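PDB 2JCB: 5-formyltetrahydrofolate cyclo-ligase family protein from Bacillus anthracis, which probably catalyses the ATP-dependent conversion of 5-formyltetrahydrofolate to 5,10-methenyltetrahydrofolate, an entry step of this folate into the one-carbon pool. Local coordinates for residues Glu12-Arg15 / Leu16-Gln19; Ile39-Ser42 / Leu43-Lys47; Val65-Tyr68 / Pro69-Glu72. All coordinates share one frame; numbering follows the deposited sequence.

Contact 1 (Glu12-Arg15 / Leu16-Gln19). With ADP (adenosine-5'-diphosphate), chain C.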
ATOM      1  N   GLU A  12       2.297  12.174 -18.138  1.00 35.69           N
ATOM      2  CA  GLU A  12       1.256  11.136 -18.033  1.00 34.55           C
ATOM      3  C   GLU A  12       1.073  10.547 -16.619  1.00 32.70           C
ATOM      4  O   GLU A  12      -0.054  10.312 -16.202  1.00 32.48           O
ATOM      5  CB  GLU A  12       1.500  10.049 -19.082  1.00 35.53           C
ATOM      6  CG  GLU A  12       0.459   8.902 -19.155  1.00 34.88           C
ATOM      7  CD  GLU A  12       0.629   8.077 -20.439  1.00 36.23           C
ATOM      8  OE1 GLU A  12       1.276   8.581 -21.399  1.00 38.39           O
ATOM      9  OE2 GLU A  12       0.119   6.940 -20.511  1.00 39.18           O
ATOM     10  N   LYS A  13       2.174  10.329 -15.902  1.00 30.46           N
ATOM     11  CA  LYS A  13       2.143   9.870 -14.515  1.00 31.19           C
ATOM     12  C   LYS A  13       1.478  10.870 -13.577  1.00 30.10           C
ATOM     13  O   LYS A  13       0.673  10.483 -12.728  1.00 30.29           O
ATOM     14  CB  LYS A  13       3.563   9.585 -14.044  1.00 31.16           C
ATOM     15  CG  LYS A  13       3.993   8.122 -14.166  1.00 33.32           C
ATOM     16  CD  LYS A  13       5.300   7.858 -13.371  1.00 31.54           C
ATOM     17  CE  LYS A  13       5.943   6.547 -13.807  1.00 30.52           C
ATOM     18  NZ  LYS A  13       6.928   6.036 -12.839  1.00 31.45           N
ATOM     19  N   LEU A  14       1.836  12.152 -13.720  1.00 31.07           N
ATOM     20  CA  LEU A  14       1.245  13.208 -12.895  1.00 30.07           C
ATOM     21  C   LEU A  14      -0.230  13.338 -13.213  1.00 30.15           C
ATOM     22  O   LEU A  14      -1.033  13.418 -12.314  1.00 28.08           O
ATOM     23  CB  LEU A  14       1.898  14.562 -13.186  1.00 30.42           C
ATOM     24  CG  LEU A  14       3.324  14.830 -12.725  1.00 29.51           C
ATOM     25  CD1 LEU A  14       3.601  16.340 -12.853  1.00 32.84           C
ATOM     26  CD2 LEU A  14       3.550  14.274 -11.306  1.00 32.15           C
ATOM     27  N   ARG A  15      -0.552  13.404 -14.499  1.00 28.77           N
ATOM     28  CA  ARG A  15      -1.934  13.397 -14.996  1.00 31.34           C
ATOM     29  C   ARG A  15      -2.777  12.242 -14.443  1.00 30.84           C
ATOM     30  O   ARG A  15      -3.924  12.441 -14.009  1.00 31.58           O
ATOM     31  CB  ARG A  15      -1.925  13.372 -16.539  1.00 30.52           C
ATOM     32  CG  ARG A  15      -3.225  13.761 -17.258  1.00 34.43           C
ATOM     33  CD  ARG A  15      -3.261  13.238 -18.735  1.00 35.35           C
ATOM     34  NE  ARG A  15      -3.378  11.767 -18.700  1.00 42.44           N
ATOM     35  CZ  ARG A  15      -4.506  11.071 -18.871  1.00 44.42           C
ATOM     36  NH1 ARG A  15      -5.656  11.689 -19.140  1.00 44.84           N
ATOM     37  NH2 ARG A  15      -4.478   9.739 -18.781  1.00 45.82           N
ATOM     38  N   LEU A  16      -2.231  11.028 -14.445  1.00 30.73           N
ATOM     39  CA  LEU A  16      -3.006   9.896 -13.980  1.00 29.77           C
ATOM     40  C   LEU A  16      -3.110   9.940 -12.454  1.00 27.58           C
ATOM     41  O   LEU A  16      -4.185   9.706 -11.904  1.00 24.33           O
ATOM     42  CB  LEU A  16      -2.416   8.558 -14.441  1.00 31.60           C
ATOM     43  CG  LEU A  16      -2.857   8.081 -15.821  1.00 36.10           C
ATOM     44  CD1 LEU A  16      -1.937   6.954 -16.300  1.00 39.35           C
ATOM     45  CD2 LEU A  16      -4.344   7.641 -15.795  1.00 39.03           C
ATOM     46  N   ARG A  17      -2.005  10.304 -11.803  1.00 27.55           N
ATOM     47  CA  ARG A  17      -1.956  10.420 -10.313  1.00 29.06           C
ATOM     48  C   ARG A  17      -3.001  11.461  -9.875  1.00 29.81           C
ATOM     49  O   ARG A  17      -3.850  11.177  -9.048  1.00 31.41           O
ATOM     50  CB  ARG A  17      -0.559  10.825  -9.840  1.00 27.49           C
ATOM     51  CG  ARG A  17      -0.240  10.451  -8.380  1.00 28.14           C
ATOM     52  CD  ARG A  17       1.204  10.908  -8.006  1.00 33.24           C
ATOM     53  NE  ARG A  17       2.223   9.937  -8.439  1.00 36.27           N
ATOM     54  CZ  ARG A  17       3.342  10.181  -9.112  1.00 36.25           C
ATOM     55  NH1 ARG A  17       3.716  11.425  -9.470  1.00 32.18           N
ATOM     56  NH2 ARG A  17       4.138   9.157  -9.404  1.00 38.11           N
ATOM     57  N   LYS A  18      -2.944  12.641 -10.485  1.00 29.45           N
ATOM     58  CA  LYS A  18      -3.924  13.724 -10.242  1.00 31.25           C
ATOM     59  C   LYS A  18      -5.392  13.259 -10.416  1.00 30.75           C
ATOM     60  O   LYS A  18      -6.217  13.411  -9.501  1.00 30.13           O
ATOM     61  CB  LYS A  18      -3.600  14.931 -11.145  1.00 31.45           C
ATOM     62  CG  LYS A  18      -4.308  16.271 -10.843  1.00 33.20           C
ATOM     63  CD  LYS A  18      -3.967  17.361 -11.890  1.00 31.52           C
ATOM     64  CE  LYS A  18      -4.832  18.637 -11.744  1.00 33.40           C
ATOM     65  NZ  LYS A  18      -5.052  19.391 -13.032  1.00 35.72           N
ATOM     66  N   GLN A  19      -5.684  12.666 -11.568  1.00 30.42           N
ATOM     67  CA  GLN A  19      -7.049  12.221 -11.908  1.00 29.44           C
ATOM     68  C   GLN A  19      -7.641  11.201 -10.938  1.00 27.99           C
ATOM     69  O   GLN A  19      -8.803  11.315 -10.539  1.00 24.47           O
ATOM     70  CB  GLN A  19      -7.109  11.770 -13.389  1.00 30.09           C
ATOM     71  CG  GLN A  19      -8.234  10.785 -13.772  1.00 32.62           C
ATOM     72  CD  GLN A  19      -8.010  10.153 -15.149  1.00 32.24           C
ATOM     73  OE1 GLN A  19      -7.761   8.948 -15.283  1.00 42.20           O
ATOM     74  NE2 GLN A  19      -8.085  10.974 -16.169  1.00 32.57           N
TER
HETATM   75  PB  ADP C1190       5.889   6.432  -7.771  1.00 32.67           P
HETATM   76  O1B ADP C1190       5.763   6.798  -6.295  1.00 30.98           O
HETATM   77  O2B ADP C1190       4.601   6.619  -8.484  1.00 34.47           O
HETATM   78  O3B ADP C1190       6.553   5.074  -7.843  1.00 33.73           O
HETATM   79  PA  ADP C1190       8.012   7.360  -9.553  1.00 33.07           P
HETATM   80  O1A ADP C1190       7.944   6.022 -10.241  1.00 34.58           O
HETATM   81  O2A ADP C1190       7.974   8.522 -10.412  1.00 31.84           O
HETATM   82  O3A ADP C1190       6.896   7.516  -8.385  1.00 33.56           O
HETATM   83  O5' ADP C1190       9.437   7.436  -8.793  1.00 34.23           O
HETATM   84  C5' ADP C1190       9.767   8.726  -8.235  1.00 32.99           C
HETATM   85  C4' ADP C1190      11.255   8.972  -8.272  1.00 34.45           C
HETATM   86  O4' ADP C1190      11.893   7.876  -7.637  1.00 35.40           O
HETATM   87  C3' ADP C1190      11.732   9.023  -9.719  1.00 38.36           C
HETATM   88  O3' ADP C1190      12.387  10.263  -9.895  1.00 40.31           O
HETATM   89  C2' ADP C1190      12.674   7.845  -9.855  1.00 38.47           C
HETATM   90  O2' ADP C1190      13.874   8.211 -10.473  1.00 42.77           O
HETATM   91  C1' ADP C1190      12.994   7.435  -8.429  1.00 33.81           C
HETATM   92  N9  ADP C1190      13.243   5.980  -8.254  1.00 33.84           N
HETATM   93  C8  ADP C1190      12.305   5.014  -8.230  1.00 34.35           C
HETATM   94  N7  ADP C1190      12.876   3.806  -8.008  1.00 34.96           N
HETATM   95  C5  ADP C1190      14.195   3.969  -7.890  1.00 31.48           C
HETATM   96  C6  ADP C1190      15.361   3.085  -7.620  1.00 33.48           C
HETATM   97  N6  ADP C1190      15.207   1.754  -7.463  1.00 35.71           N
HETATM   98  N1  ADP C1190      16.560   3.654  -7.496  1.00 33.15           N
HETATM   99  C2  ADP C1190      16.740   4.980  -7.662  1.00 34.56           C
HETATM  100  N3  ADP C1190      15.725   5.839  -7.885  1.00 34.89           N
HETATM  101  C4  ADP C1190      14.440   5.413  -7.997  1.00 31.90           C
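Leu-16, Arg-17, Lys-18 and Gln-19 each give their backbone N-H to the carbonyl four residues back, on Glu-12, Lys-13, Leu-14 and Arg-15, in two regular turns of the long helix 6-26. Lys-13 and Arg-17, one turn apart on the same flank, reach out to the two phosphates of ADP. The Lys-13 chain runs extended beyond CG and brings NZ into a hydrogen bond of 2.8 Å with ADP O1A of the alpha-phosphate; the same ammonium makes salt bridges to Asp-181 and Glu-178, so anions gather round it from protein and nucleotide alike. Arg-17 takes a different path: its chain bends at CG-CD (chi3 -83°), turning the guanidinium so that NH2 makes a hydrogen bond of 2.7 Å to ADP O2B of the beta-phosphate. That oxygen sits at the guanidinium edge, near its plane, with an N-H...O angle of 143°, while NE is bonded to the carbonyl of Gly-145, and the two bonds together fix the rotation of the group. Leu-14 CD2 rests against another part of the same edge, 3.4 Å from Arg-17 NH1. On the flank of Leu-16, the bent Arg-15 chain crosses the leucine obliquely, with Arg-15 NH2 3.7 Å from Leu-16 CD2. Leu-16 CD1 meets the Glu-12 methylene CG at 4.2 Å, and its side chain also touches Ile-144 of strand 143-144. Two basic residues at i and i+4, each gripping a different phosphate, make this N-terminal helix one wall of the nucleotide pocket, together with Gly-145, Gly-147 and Gly-149, whose backbone N-H groups bind the same ADP.

Contact 2 (Ile39-Ser42 / Leu43-Lys47)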
ATOM      1  N   ILE A  39     -13.426  -4.905   0.340  1.00 26.77           N
ATOM      2  CA  ILE A  39     -12.096  -5.183  -0.154  1.00 26.80           C
ATOM      3  C   ILE A  39     -11.400  -5.959   0.934  1.00 26.49           C
ATOM      4  O   ILE A  39     -10.749  -6.987   0.632  1.00 28.78           O
ATOM      5  CB  ILE A  39     -11.367  -3.923  -0.477  1.00 26.02           C
ATOM      6  CG1 ILE A  39     -11.924  -3.377  -1.819  1.00 26.17           C
ATOM      7  CG2 ILE A  39      -9.886  -4.136  -0.565  1.00 27.26           C
ATOM      8  CD1 ILE A  39     -11.590  -1.892  -2.122  1.00 30.55           C
ATOM      9  N   VAL A  40     -11.523  -5.491   2.182  1.00 29.72           N
ATOM     10  CA  VAL A  40     -10.840  -6.158   3.295  1.00 29.77           C
ATOM     11  C   VAL A  40     -11.423  -7.522   3.611  1.00 30.21           C
ATOM     12  O   VAL A  40     -10.670  -8.442   3.905  1.00 30.87           O
ATOM     13  CB  VAL A  40     -10.611  -5.276   4.589  1.00 30.93           C
ATOM     14  CG1 VAL A  40      -9.768  -4.018   4.170  1.00 29.99           C
ATOM     15  CG2 VAL A  40     -11.892  -4.987   5.350  1.00 33.74           C
ATOM     16  N   PHE A  41     -12.725  -7.675   3.439  1.00 28.15           N
ATOM     17  CA  PHE A  41     -13.344  -8.993   3.663  1.00 30.45           C
ATOM     18  C   PHE A  41     -12.633  -9.960   2.674  1.00 29.45           C
ATOM     19  O   PHE A  41     -12.278 -11.083   3.067  1.00 29.68           O
ATOM     20  CB  PHE A  41     -14.857  -8.914   3.408  1.00 30.93           C
ATOM     21  CG  PHE A  41     -15.550 -10.240   3.394  1.00 34.78           C
ATOM     22  CD1 PHE A  41     -16.150 -10.711   4.544  1.00 37.39           C
ATOM     23  CD2 PHE A  41     -15.612 -11.010   2.226  1.00 37.56           C
ATOM     24  CE1 PHE A  41     -16.801 -11.946   4.570  1.00 37.75           C
ATOM     25  CE2 PHE A  41     -16.279 -12.241   2.233  1.00 39.31           C
ATOM     26  CZ  PHE A  41     -16.859 -12.701   3.405  1.00 38.61           C
ATOM     27  N   SER A  42     -12.397  -9.536   1.444  1.00 29.28           N
ATOM     28  CA  SER A  42     -11.785 -10.403   0.419  1.00 27.90           C
ATOM     29  C   SER A  42     -10.307 -10.680   0.779  1.00 28.89           C
ATOM     30  O   SER A  42      -9.835 -11.827   0.699  1.00 27.64           O
ATOM     31  CB  SER A  42     -11.885  -9.723  -0.926  1.00 30.18           C
ATOM     32  OG  SER A  42     -11.275 -10.494  -1.983  1.00 34.37           O
ATOM     33  N   LEU A  43      -9.608  -9.640   1.238  1.00 28.61           N
ATOM     34  CA  LEU A  43      -8.226  -9.829   1.785  1.00 28.56           C
ATOM     35  C   LEU A  43      -8.128 -10.975   2.794  1.00 28.59           C
ATOM     36  O   LEU A  43      -7.217 -11.809   2.670  1.00 28.45           O
ATOM     37  CB  LEU A  43      -7.713  -8.545   2.494  1.00 29.98           C
ATOM     38  CG  LEU A  43      -6.383  -8.754   3.305  1.00 29.72           C
ATOM     39  CD1 LEU A  43      -5.255  -9.055   2.314  1.00 32.53           C
ATOM     40  CD2 LEU A  43      -6.069  -7.390   4.009  1.00 30.21           C
ATOM     41  N   TYR A  44      -9.029 -11.028   3.792  1.00 28.68           N
ATOM     42  CA  TYR A  44      -8.901 -11.985   4.873  1.00 28.89           C
ATOM     43  C   TYR A  44      -9.158 -13.410   4.378  1.00 29.94           C
ATOM     44  O   TYR A  44      -8.854 -14.344   5.071  1.00 32.04           O
ATOM     45  CB  TYR A  44      -9.892 -11.681   5.970  1.00 28.76           C
ATOM     46  CG  TYR A  44      -9.815 -10.275   6.548  1.00 26.28           C
ATOM     47  CD1 TYR A  44      -8.617  -9.544   6.508  1.00 27.44           C
ATOM     48  CD2 TYR A  44     -10.971  -9.664   7.055  1.00 27.86           C
ATOM     49  CE1 TYR A  44      -8.555  -8.223   7.020  1.00 30.33           C
ATOM     50  CE2 TYR A  44     -10.940  -8.351   7.591  1.00 31.72           C
ATOM     51  CZ  TYR A  44      -9.724  -7.638   7.567  1.00 31.74           C
ATOM     52  OH  TYR A  44      -9.674  -6.333   8.076  1.00 30.22           O
ATOM     53  N   GLU A  45      -9.758 -13.555   3.201  1.00 28.99           N
ATOM     54  CA  GLU A  45      -9.959 -14.896   2.608  1.00 29.14           C
ATOM     55  C   GLU A  45      -8.736 -15.418   1.847  1.00 28.62           C
ATOM     56  O   GLU A  45      -8.730 -16.589   1.456  1.00 27.89           O
ATOM     57  CB  GLU A  45     -11.151 -14.877   1.665  1.00 29.65           C
ATOM     58  CG  GLU A  45     -12.476 -14.665   2.386  1.00 31.70           C
ATOM     59  CD  GLU A  45     -13.657 -15.028   1.505  1.00 38.50           C
ATOM     60  OE1 GLU A  45     -13.474 -15.086   0.258  1.00 41.52           O
ATOM     61  OE2 GLU A  45     -14.755 -15.263   2.044  1.00 37.05           O
ATOM     62  N   GLN A  46      -7.746 -14.550   1.611  1.00 27.61           N
ATOM     63  CA  GLN A  46      -6.586 -14.869   0.770  1.00 27.65           C
ATOM     64  C   GLN A  46      -5.635 -15.787   1.541  1.00 28.55           C
ATOM     65  O   GLN A  46      -5.394 -15.614   2.786  1.00 29.10           O
ATOM     66  CB  GLN A  46      -5.845 -13.600   0.227  1.00 27.73           C
ATOM     67  CG  GLN A  46      -6.755 -12.621  -0.606  1.00 27.64           C
ATOM     68  CD  GLN A  46      -7.485 -13.318  -1.705  1.00 28.62           C
ATOM     69  OE1 GLN A  46      -6.883 -13.963  -2.557  1.00 32.22           O
ATOM     70  NE2 GLN A  46      -8.819 -13.231  -1.689  1.00 29.57           N
ATOM     71  N   LYS A  47      -5.138 -16.798   0.826  1.00 27.34           N
ATOM     72  CA  LYS A  47      -4.159 -17.727   1.421  1.00 27.96           C
ATOM     73  C   LYS A  47      -2.965 -16.980   2.052  1.00 28.93           C
ATOM     74  O   LYS A  47      -2.529 -17.341   3.140  1.00 29.57           O
ATOM     75  CB  LYS A  47      -3.698 -18.711   0.356  1.00 27.53           C
ATOM     76  CG  LYS A  47      -2.570 -19.649   0.770  1.00 28.92           C
ATOM     77  CD  LYS A  47      -2.266 -20.552  -0.450  1.00 31.15           C
ATOM     78  CE  LYS A  47      -0.937 -21.283  -0.295  1.00 33.80           C
ATOM     79  NZ  LYS A  47      -1.184 -22.466   0.520  1.00 37.16           N
TER
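Tyr-44 lays its ring over the carbonyl of Val-40, one turn earlier in the helix: Val-40 O stands 3.2 Å above the ring plane, over its centre. The same oxygen accepts the N-H of Tyr-44, at 3.1 Å from Tyr-44 N. With CG beside the backbone N (chi1 -56°), the phenol folds back along the helix, and Tyr-44 OH comes to 3.8 Å from Val-40 CB. On another flank Glu-45 OE2 approaches Phe-41 CE2 at 3.4 Å, ring and carboxylate planes 48° apart. At the end of the turn Ser-42 O takes two bonds from opposite faces of its carbonyl plane, one from Glu-45 N and one from the side-chain amide of Gln-46. The hydrogen bond from the side-chain amide is the straighter, with Gln-46 NE2 3.0 Å from Ser-42 O and an N-H...O angle of 166°. Gln-46 folds back through a bend at chi2 (-52°) to make it, and its OE1 is held by Lys-186. Gln-46 also stands at the N-cap position of helix 47-51, and its side chain links Ser-42 O to Lys-186 at the junction of the two helices. Helix 29-44 here packs through Leu-43 on Leu-163 and Ile-188 of strands 161-165 and 186-189, and through Val-40 and Tyr-44 on helix 68-76.

Contact 3 (Val65-Tyr68 / Pro69-Glu72)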
ATOM      1  N   VAL A  65      -8.333   3.178   0.568  1.00 29.97           N
ATOM      2  CA  VAL A  65      -8.842   1.974   1.278  1.00 28.69           C
ATOM      3  C   VAL A  65      -8.358   1.872   2.753  1.00 28.82           C
ATOM      4  O   VAL A  65      -7.147   1.920   3.051  1.00 27.67           O
ATOM      5  CB  VAL A  65      -8.487   0.635   0.540  1.00 28.13           C
ATOM      6  CG1 VAL A  65      -8.965  -0.599   1.383  1.00 29.99           C
ATOM      7  CG2 VAL A  65      -8.983   0.702  -0.954  1.00 32.96           C
ATOM      8  N   ASN A  66      -9.337   1.762   3.633  1.00 29.34           N
ATOM      9  CA  ASN A  66      -9.099   1.872   5.055  1.00 30.16           C
ATOM     10  C   ASN A  66      -8.279   0.680   5.616  1.00 30.83           C
ATOM     11  O   ASN A  66      -8.731  -0.455   5.562  1.00 31.49           O
ATOM     12  CB  ASN A  66     -10.426   2.006   5.774  1.00 29.84           C
ATOM     13  CG  ASN A  66     -10.231   2.386   7.242  1.00 27.71           C
ATOM     14  OD1 ASN A  66      -9.090   2.650   7.682  1.00 30.06           O
ATOM     15  ND2 ASN A  66     -11.323   2.443   7.994  1.00 30.29           N
ATOM     16  N   THR A  67      -7.042   0.935   6.064  1.00 29.70           N
ATOM     17  CA  THR A  67      -6.187  -0.096   6.592  1.00 30.47           C
ATOM     18  C   THR A  67      -6.252  -0.259   8.097  1.00 29.56           C
ATOM     19  O   THR A  67      -5.644  -1.218   8.658  1.00 29.95           O
ATOM     20  CB  THR A  67      -4.711   0.122   6.193  1.00 30.65           C
ATOM     21  OG1 THR A  67      -4.253   1.370   6.747  1.00 28.37           O
ATOM     22  CG2 THR A  67      -4.529   0.106   4.607  1.00 29.02           C
ATOM     23  N   TYR A  68      -6.876   0.677   8.794  1.00 29.19           N
ATOM     24  CA  TYR A  68      -6.961   0.551  10.243  1.00 29.09           C
ATOM     25  C   TYR A  68      -7.618  -0.747  10.706  1.00 28.96           C
ATOM     26  O   TYR A  68      -7.063  -1.435  11.583  1.00 28.60           O
ATOM     27  CB  TYR A  68      -7.570   1.822  10.905  1.00 29.56           C
ATOM     28  CG  TYR A  68      -6.530   2.932  10.957  1.00 30.96           C
ATOM     29  CD1 TYR A  68      -6.289   3.750   9.832  1.00 31.51           C
ATOM     30  CD2 TYR A  68      -5.749   3.123  12.120  1.00 34.26           C
ATOM     31  CE1 TYR A  68      -5.286   4.789   9.879  1.00 31.04           C
ATOM     32  CE2 TYR A  68      -4.756   4.135  12.191  1.00 31.88           C
ATOM     33  CZ  TYR A  68      -4.549   4.963  11.070  1.00 32.93           C
ATOM     34  OH  TYR A  68      -3.589   5.959  11.169  1.00 34.11           O
ATOM     35  N   PRO A  69      -8.783  -1.105  10.119  1.00 29.55           N
ATOM     36  CA  PRO A  69      -9.389  -2.384  10.477  1.00 30.32           C
ATOM     37  C   PRO A  69      -8.475  -3.583  10.202  1.00 29.63           C
ATOM     38  O   PRO A  69      -8.550  -4.562  10.944  1.00 30.77           O
ATOM     39  CB  PRO A  69     -10.643  -2.447   9.621  1.00 29.11           C
ATOM     40  CG  PRO A  69     -10.975  -1.034   9.298  1.00 31.83           C
ATOM     41  CD  PRO A  69      -9.631  -0.349   9.194  1.00 28.40           C
ATOM     42  N   ILE A  70      -7.583  -3.461   9.230  1.00 29.88           N
ATOM     43  CA  ILE A  70      -6.698  -4.570   8.860  1.00 29.21           C
ATOM     44  C   ILE A  70      -5.689  -4.783   9.958  1.00 29.14           C
ATOM     45  O   ILE A  70      -5.437  -5.893  10.370  1.00 29.85           O
ATOM     46  CB  ILE A  70      -5.935  -4.332   7.535  1.00 30.10           C
ATOM     47  CG1 ILE A  70      -6.946  -4.038   6.387  1.00 29.01           C
ATOM     48  CG2 ILE A  70      -5.053  -5.586   7.250  1.00 28.93           C
ATOM     49  CD1 ILE A  70      -6.294  -3.505   5.044  1.00 28.77           C
ATOM     50  N   ILE A  71      -5.073  -3.698  10.410  1.00 29.92           N
ATOM     51  CA  ILE A  71      -4.156  -3.802  11.546  1.00 29.63           C
ATOM     52  C   ILE A  71      -4.830  -4.427  12.786  1.00 28.85           C
ATOM     53  O   ILE A  71      -4.260  -5.299  13.471  1.00 29.77           O
ATOM     54  CB  ILE A  71      -3.552  -2.413  11.870  1.00 29.33           C
ATOM     55  CG1 ILE A  71      -2.696  -1.971  10.681  1.00 27.57           C
ATOM     56  CG2 ILE A  71      -2.724  -2.518  13.191  1.00 28.88           C
ATOM     57  CD1 ILE A  71      -2.370  -0.458  10.715  1.00 28.95           C
ATOM     58  N   GLU A  72      -6.051  -4.011  13.092  1.00 28.82           N
ATOM     59  CA  GLU A  72      -6.776  -4.567  14.212  1.00 30.17           C
ATOM     60  C   GLU A  72      -7.023  -6.085  14.117  1.00 30.81           C
ATOM     61  O   GLU A  72      -6.850  -6.810  15.109  1.00 32.04           O
ATOM     62  CB  GLU A  72      -8.061  -3.780  14.366  1.00 31.42           C
ATOM     63  CG  GLU A  72      -7.750  -2.318  14.786  1.00 31.62           C
ATOM     64  CD  GLU A  72      -8.991  -1.529  14.967  1.00 39.75           C
ATOM     65  OE1 GLU A  72      -9.819  -1.503  14.023  1.00 43.99           O
ATOM     66  OE2 GLU A  72      -9.153  -0.958  16.066  1.00 42.59           O
TER
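Pro-69 sets its CD against the amide of Asn-66, 3.4 Å from Asn-66 OD1, the two side chains crossing at about a right angle. That amide is already engaged: Asn-66 OD1 accepts from Tyr-68 N at 3.2 Å, an Asx-turn capping bond at the start of helix 68-76, with the N-H approaching from above the carbonyl plane. Pro-69, having no N-H to offer, suits this first turn, and its CD also packs on Tyr-68 CB. Ile-70 follows, its N making a weak bond to Thr-67 O while CD1 touches Thr-67 CG2 at 4.0 Å. Ile-71 N gives the same Thr-67 oxygen a much straighter bond, 3.1 Å long at 167°, and its CG1 lies against that carbonyl too. Glu-72 continues the helical pattern, with N 3.2 Å from Tyr-68 O, and its CG stands beside the same oxygen (3.4 Å). Thr-67 itself is pinned through OG1, held by Thr-58 O and Ser-60 N. Its torsion (chi1 62°) puts OG1 between the backbone N and carbonyl carbon and places CG2 beside the backbone N, where it meets Ile-70 CD1. The helix start thus hangs on the loop that leaves strand 54-56, with Ile-71 and Tyr-68 against Leu-59, while Ile-70 and Val-65 press on helix 29-44.

How the contacts relate
The three contacts come in series along the chain, on helix 6-26, helix 29-44 and the start of helix 68-76. Contacts 2 and 3 are neighbours, with centres 12 Å apart: Ile-70 sits against Val-40 and Leu-43, and Tyr-44 OH lies 3.5 Å from Ile-70 CA. They meet in the packing of helix 29-44 against helix 68-76, with helix 29-44 also reaching the strands of the mixed sheet. Contact 1 is remote, its centre 29 Å from contact 2 and 26 Å from contact 3, on the opposite side of the chain's centre from the latter. Contact 1 belongs to the nucleotide pocket through Lys-13 and Arg-17, whereas the other two pack the helical layer of this probably Rossmann-like fold.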